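Local coordinates for protein ChloroPhenol Reduction gene K (Desulfitobacterium dehalogenans, PDB 2H6C) that probably acts as a Crp-type transcription factor that controls halorespiration genes, binding DNA through a helix-turn-helix domain in response to chlorophenols, at residues I151-L156 against T187-V192; N205-K210 against E220-L225. All blocks are in the same frame, centred on the assembly; numbering follows the deposited sequence.

Contact 1 (I151-L156 against T187-V192); sequences IRILRL and TGAHHV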
loop_
_atom_site.group_PDB
_atom_site.type_symbol
_atom_site.label_atom_id
_atom_site.label_comp_id
_atom_site.label_asym_id
_atom_site.label_seq_id
_atom_site.Cartn_x
_atom_site.Cartn_y
_atom_site.Cartn_z
ATOM N N ILE A 151 -0.532 17.791 4.205
ATOM C CA ILE A 151 -0.293 19.034 4.924
ATOM C C ILE A 151 1.058 18.969 5.690
ATOM O O ILE A 151 1.902 19.839 5.529
ATOM C CB ILE A 151 -1.510 19.383 5.844
ATOM C CG1 ILE A 151 -2.457 20.355 5.138
ATOM C CG2 ILE A 151 -1.092 20.069 7.129
ATOM C CD1 ILE A 151 -2.870 19.953 3.724
ATOM N N ARG A 152 1.278 17.940 6.503
ATOM C CA ARG A 152 2.558 17.792 7.231
ATOM C C ARG A 152 3.778 17.902 6.326
ATOM O O ARG A 152 4.796 18.466 6.693
ATOM C CB ARG A 152 2.622 16.431 7.922
ATOM C CG ARG A 152 2.357 16.390 9.394
ATOM C CD ARG A 152 2.524 14.944 9.839
ATOM N NE ARG A 152 1.273 14.394 10.299
ATOM C CZ ARG A 152 0.970 13.108 10.286
ATOM N NH1 ARG A 152 1.845 12.223 9.836
ATOM N NH2 ARG A 152 -0.223 12.704 10.748
ATOM N N ILE A 153 3.694 17.317 5.145
ATOM C CA ILE A 153 4.833 17.380 4.210
ATOM C C ILE A 153 5.157 18.787 3.790
ATOM O O ILE A 153 6.298 19.176 3.739
ATOM C CB ILE A 153 4.589 16.645 2.885
ATOM C CG1 ILE A 153 4.408 15.135 3.143
ATOM C CG2 ILE A 153 5.736 16.991 1.904
ATOM C CD1 ILE A 153 5.207 14.185 2.234
ATOM N N LEU A 154 4.144 19.530 3.413
ATOM C CA LEU A 154 4.370 20.883 2.948
ATOM C C LEU A 154 5.019 21.685 4.070
ATOM O O LEU A 154 6.056 22.353 3.891
ATOM C CB LEU A 154 3.048 21.503 2.555
ATOM C CG LEU A 154 2.299 20.703 1.505
ATOM C CD1 LEU A 154 0.850 21.004 1.643
ATOM C CD2 LEU A 154 2.826 21.053 0.127
ATOM N N ARG A 155 4.398 21.585 5.235
ATOM C CA ARG A 155 4.865 22.265 6.415
ATOM C C ARG A 155 6.353 22.114 6.520
ATOM O O ARG A 155 7.070 23.095 6.600
ATOM C CB ARG A 155 4.214 21.639 7.617
ATOM C CG ARG A 155 4.280 22.463 8.812
ATOM C CD ARG A 155 2.953 23.139 9.018
ATOM N NE ARG A 155 2.883 24.417 8.304
ATOM C CZ ARG A 155 1.999 25.375 8.575
ATOM N NH1 ARG A 155 1.105 25.185 9.552
ATOM N NH2 ARG A 155 2.006 26.515 7.878
ATOM N N LEU A 156 6.805 20.863 6.473
ATOM C CA LEU A 156 8.232 20.551 6.413
ATOM C C LEU A 156 9.002 21.400 5.404
ATOM O O LEU A 156 10.013 21.995 5.751
ATOM C CB LEU A 156 8.452 19.086 6.049
ATOM C CG LEU A 156 9.921 18.681 5.846
ATOM C CD1 LEU A 156 10.676 18.802 7.167
ATOM C CD2 LEU A 156 10.052 17.252 5.315
ATOM N N THR A 187 7.531 12.521 8.401
ATOM C CA THR A 187 6.134 12.927 8.480
ATOM C C THR A 187 5.178 11.787 8.682
ATOM O O THR A 187 4.005 12.012 8.880
ATOM C CB THR A 187 5.718 13.533 7.211
ATOM O OG1 THR A 187 5.862 12.561 6.184
ATOM C CG2 THR A 187 6.593 14.712 6.929
ATOM N N GLY A 188 5.671 10.561 8.597
ATOM C CA GLY A 188 4.806 9.374 8.664
ATOM C C GLY A 188 3.852 9.255 7.489
ATOM O O GLY A 188 2.666 8.991 7.658
ATOM N N ALA A 189 4.370 9.472 6.298
ATOM C CA ALA A 189 3.541 9.560 5.121
ATOM C C ALA A 189 4.036 8.487 4.211
ATOM O O ALA A 189 5.216 8.199 4.144
ATOM C CB ALA A 189 3.653 10.903 4.470
ATOM N N HIS A 190 3.093 7.893 3.524
ATOM C CA HIS A 190 3.314 6.764 2.675
ATOM C C HIS A 190 4.149 7.217 1.470
ATOM O O HIS A 190 4.033 8.392 1.018
ATOM C CB HIS A 190 1.929 6.275 2.248
ATOM C CG HIS A 190 1.923 4.959 1.569
ATOM N ND1 HIS A 190 2.170 4.825 0.222
ATOM C CD2 HIS A 190 1.677 3.719 2.044
ATOM C CE1 HIS A 190 2.101 3.545 -0.099
ATOM N NE2 HIS A 190 1.806 2.854 0.988
ATOM N N HIS A 191 4.987 6.311 0.960
ATOM C CA HIS A 191 5.965 6.712 -0.040
ATOM C C HIS A 191 5.250 7.107 -1.320
ATOM O O HIS A 191 5.804 7.850 -2.158
ATOM C CB HIS A 191 7.021 5.619 -0.269
ATOM C CG HIS A 191 6.542 4.446 -1.083
ATOM N ND1 HIS A 191 5.209 4.171 -1.310
ATOM C CD2 HIS A 191 7.234 3.455 -1.702
ATOM C CE1 HIS A 191 5.101 3.077 -2.045
ATOM N NE2 HIS A 191 6.314 2.618 -2.289
ATOM N N VAL A 192 4.006 6.633 -1.431
ATOM C CA VAL A 192 3.138 6.981 -2.541
ATOM C C VAL A 192 2.712 8.420 -2.446
ATOM O O VAL A 192 2.833 9.192 -3.414
ATOM C CB VAL A 192 1.853 6.161 -2.542
ATOM C CG1 VAL A 192 0.809 6.818 -3.428
ATOM C CG2 VAL A 192 2.120 4.809 -3.038
#

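Contact 2 (N205-K210 against E220-L225); sequences NILDKK and EELKHL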
loop_
_atom_site.group_PDB
_atom_site.type_symbol
_atom_site.label_atom_id
_atom_site.label_comp_id
_atom_site.label_asym_id
_atom_site.label_seq_id
_atom_site.Cartn_x
_atom_site.Cartn_y
_atom_site.Cartn_z
ATOM N N ASN A 205 4.375 24.484 -10.236
ATOM C CA ASN A 205 5.417 25.536 -10.047
ATOM C C ASN A 205 5.688 26.021 -8.612
ATOM O O ASN A 205 6.094 27.161 -8.397
ATOM C CB ASN A 205 5.142 26.733 -10.954
ATOM C CG ASN A 205 5.783 26.580 -12.290
ATOM O OD1 ASN A 205 6.871 27.091 -12.513
ATOM N ND2 ASN A 205 5.138 25.845 -13.185
ATOM N N ILE A 206 5.498 25.167 -7.617
ATOM C CA ILE A 206 5.747 25.611 -6.264
ATOM C C ILE A 206 7.160 25.253 -5.853
ATOM O O ILE A 206 7.858 26.066 -5.248
ATOM C CB ILE A 206 4.722 25.062 -5.288
ATOM C CG1 ILE A 206 3.320 25.441 -5.803
ATOM C CG2 ILE A 206 4.992 25.648 -3.885
ATOM C CD1 ILE A 206 2.154 24.925 -4.972
ATOM N N LEU A 207 7.590 24.052 -6.206
ATOM C CA LEU A 207 8.929 23.611 -5.851
ATOM C C LEU A 207 9.342 22.342 -6.594
ATOM O O LEU A 207 8.506 21.612 -7.102
ATOM C CB LEU A 207 9.022 23.446 -4.332
ATOM C CG LEU A 207 9.555 22.183 -3.654
ATOM C CD1 LEU A 207 9.575 22.437 -2.152
ATOM C CD2 LEU A 207 8.689 20.946 -3.929
ATOM N N ASP A 208 10.640 22.108 -6.674
ATOM C CA ASP A 208 11.172 20.921 -7.298
ATOM C C ASP A 208 12.372 20.558 -6.481
ATOM O O ASP A 208 13.206 21.428 -6.188
ATOM C CB ASP A 208 11.591 21.188 -8.756
ATOM C CG ASP A 208 12.558 20.116 -9.317
ATOM O OD1 ASP A 208 12.206 19.410 -10.305
ATOM O OD2 ASP A 208 13.676 19.990 -8.758
ATOM N N LYS A 209 12.467 19.274 -6.129
ATOM C CA LYS A 209 13.579 18.757 -5.332
ATOM C C LYS A 209 14.554 18.014 -6.221
ATOM O O LYS A 209 14.191 17.032 -6.864
ATOM C CB LYS A 209 13.105 17.814 -4.210
ATOM C CG LYS A 209 14.158 17.614 -3.094
ATOM C CD LYS A 209 14.037 16.279 -2.357
ATOM C CE LYS A 209 14.763 15.095 -3.083
ATOM N NZ LYS A 209 16.260 14.924 -2.813
ATOM N N LYS A 210 15.790 18.504 -6.262
ATOM C CA LYS A 210 16.904 17.744 -6.838
ATOM C C LYS A 210 17.537 16.785 -5.774
ATOM O O LYS A 210 16.966 16.593 -4.705
ATOM C CB LYS A 210 17.905 18.714 -7.503
ATOM C CG LYS A 210 17.497 19.055 -8.951
ATOM C CD LYS A 210 17.912 20.449 -9.436
ATOM C CE LYS A 210 19.218 20.982 -8.819
ATOM N NZ LYS A 210 20.337 19.987 -8.760
ATOM N N GLU A 220 5.414 32.024 -1.551
ATOM C CA GLU A 220 4.053 32.579 -1.310
ATOM C C GLU A 220 2.917 31.512 -1.241
ATOM O O GLU A 220 2.007 31.589 -0.414
ATOM N N GLU A 221 3.001 30.523 -2.120
ATOM C CA GLU A 221 1.961 29.534 -2.324
ATOM C C GLU A 221 2.204 28.319 -1.436
ATOM O O GLU A 221 1.287 27.829 -0.770
ATOM C CB GLU A 221 1.991 29.100 -3.784
ATOM C CG GLU A 221 1.125 27.891 -4.137
ATOM C CD GLU A 221 -0.324 28.232 -4.397
ATOM O OE1 GLU A 221 -0.694 29.421 -4.348
ATOM O OE2 GLU A 221 -1.093 27.299 -4.674
ATOM N N LEU A 222 3.433 27.802 -1.457
ATOM C CA LEU A 222 3.835 26.739 -0.536
ATOM C C LEU A 222 3.188 26.980 0.829
ATOM O O LEU A 222 2.355 26.189 1.280
ATOM C CB LEU A 222 5.361 26.711 -0.416
ATOM C CG LEU A 222 6.041 25.602 0.380
ATOM C CD1 LEU A 222 5.180 24.365 0.541
ATOM C CD2 LEU A 222 7.305 25.214 -0.312
ATOM N N LYS A 223 3.538 28.117 1.434
ATOM C CA LYS A 223 2.991 28.550 2.720
ATOM C C LYS A 223 1.488 28.548 2.701
ATOM O O LYS A 223 0.844 28.238 3.708
ATOM C CB LYS A 223 3.464 29.969 3.048
ATOM C CG LYS A 223 2.857 30.558 4.320
ATOM C CD LYS A 223 3.703 31.691 4.873
ATOM C CE LYS A 223 3.575 31.764 6.401
ATOM N NZ LYS A 223 4.453 32.845 6.977
ATOM N N HIS A 224 0.940 28.916 1.547
ATOM C CA HIS A 224 -0.502 29.040 1.387
ATOM C C HIS A 224 -1.224 27.698 1.619
ATOM O O HIS A 224 -2.353 27.708 2.119
ATOM C CB HIS A 224 -0.882 29.658 0.012
ATOM C CG HIS A 224 -2.106 30.528 0.060
ATOM N ND1 HIS A 224 -3.184 30.253 0.884
ATOM C CD2 HIS A 224 -2.419 31.671 -0.602
ATOM C CE1 HIS A 224 -4.102 31.193 0.731
ATOM N NE2 HIS A 224 -3.667 32.061 -0.167
ATOM N N LEU A 225 -0.580 26.570 1.284
ATOM C CA LEU A 225 -1.208 25.256 1.419
ATOM C C LEU A 225 -0.734 24.710 2.744
ATOM O O LEU A 225 0.052 23.797 2.774
ATOM C CB LEU A 225 -0.800 24.299 0.293
ATOM C CG LEU A 225 -0.071 24.811 -0.960
ATOM C CD1 LEU A 225 0.197 23.684 -1.965
ATOM C CD2 LEU A 225 -0.838 25.877 -1.651
#

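Contact 1 (I151-L156 against T187-V192)
Arg152 and Thr187 supply the polar part of this contact. NH1 of Arg152 donates a hydrogen bond to Thr187 O, at an N-H...acceptor angle of 142°. The modelled Arg152 NH1 to Thr187 O length of 2.4 Å is too short to be taken literally at 2.90 Å resolution. Both Thr187 O and Gly188 O sit at the edge of the guanidinium, near its plane, though Arg152 NH1 is 4.0 Å from Gly188 O.

The apolar part involves the Thr187 methyl, Ile153 and Ala189. Thr187 turns OG1 between its backbone N and carbonyl carbon (chi1 61°), where it is hydrogen-bonded to Ile183 O. Thr187 CG2 is left to face helix 148-164, 4.2 Å from Ile153 CA. Ile153 CD1 lies 4.3 Å from Ala189 CB, the second apolar touch.

A capping bond orders the far end of the turn. His190 is the N-cap residue, and its ND1 accepts from Val192 N at 3.1 Å, with the donor 24° out of the ring plane. Its NE2 is hydrogen-bonded to Gln140 O of the second subunit.

Gly188, with positive phi, follows helix 180-187, and His190 caps helix 191-203: this is the turn of the helix-turn-helix. Helix 148-164 runs beside that turn, with Ile153 also packing on Val194 and Leu154 on Leu201 of helix 191-203, which leads into strand 207-209.

Contact 2 (N205-K210 against E220-L225)
Leu225 N is held by two carbonyls: it donates to Leu222 O at 3.0 Å, closing a type I turn from Leu222 to Leu225, and more weakly to Glu221 O. Both leucines of this turn meet the other segment, which contains strand 207-209, an edge strand of the small antiparallel sheet within this chain. The contact sits at the base of the wing, the hairpin of strands 207-209 and 214-216 in a winged helix-turn-helix domain, where helix 219-222 and the turn after it pack on the start of the first wing strand.

Ile206 carries most of the contact, and its two branches divide the work. CG2, anti to the backbone N, points to the start of Leu222 and comes within 3.6 Å of Leu222 CB, the two side chains crossing obliquely. CG1 lies beside the backbone N (chi1 -55°), and the CD1 at the end of this extended branch meets Leu225 CD1 tip to tip at 3.8 Å. The chain of Glu221 crosses that of Ile206 at about a right angle; its methylene CG is 3.7 Å from Ile206 CG1. A bend at chi2 (83°) turns Glu221 CD off the straight course of the chain, and Glu221 OE2 is 4.0 Å from Ile206 CD1. No hydrogen bond joins the segments, so the evidence is for hydrophobic packing. An alanine in place of Ile206 would probably leave Leu222 CB, Leu225 CD1 and Glu221 CG without their methyl and methylene partners and open a gap before the strand, facing the helix and turn at 221-225.

Leu201 of helix 191-203 also touches Ile206 and Leu207, while Phe157 of helix 148-164 touches Leu207. The strand end of the contact is a single methyl pair, Leu207 CD1 to Leu222 CD2, at 4.0 Å.

How the contacts relate
The centres of contact 1 and contact 2 lie about 14 Å apart within the DNA-binding domain, and helix 148-164 connects them. Its residue Leu154, part of segment 151-156, has its backbone O 4.0 Å from Leu222 CD1, and its side chain packs against Leu225. Helix 191-203 gives a second link, since its Leu201 reaches residues of both contacts. Along the chain the contacts follow in series. They differ in their surroundings: contact 1 borders the second subunit, where Arg155 forms a salt bridge with Glu185 of that subunit, whereas no other protein chain touches contact 2. The structure is of the reduced, ligand-free protein, so neither contact lines an occupied effector site.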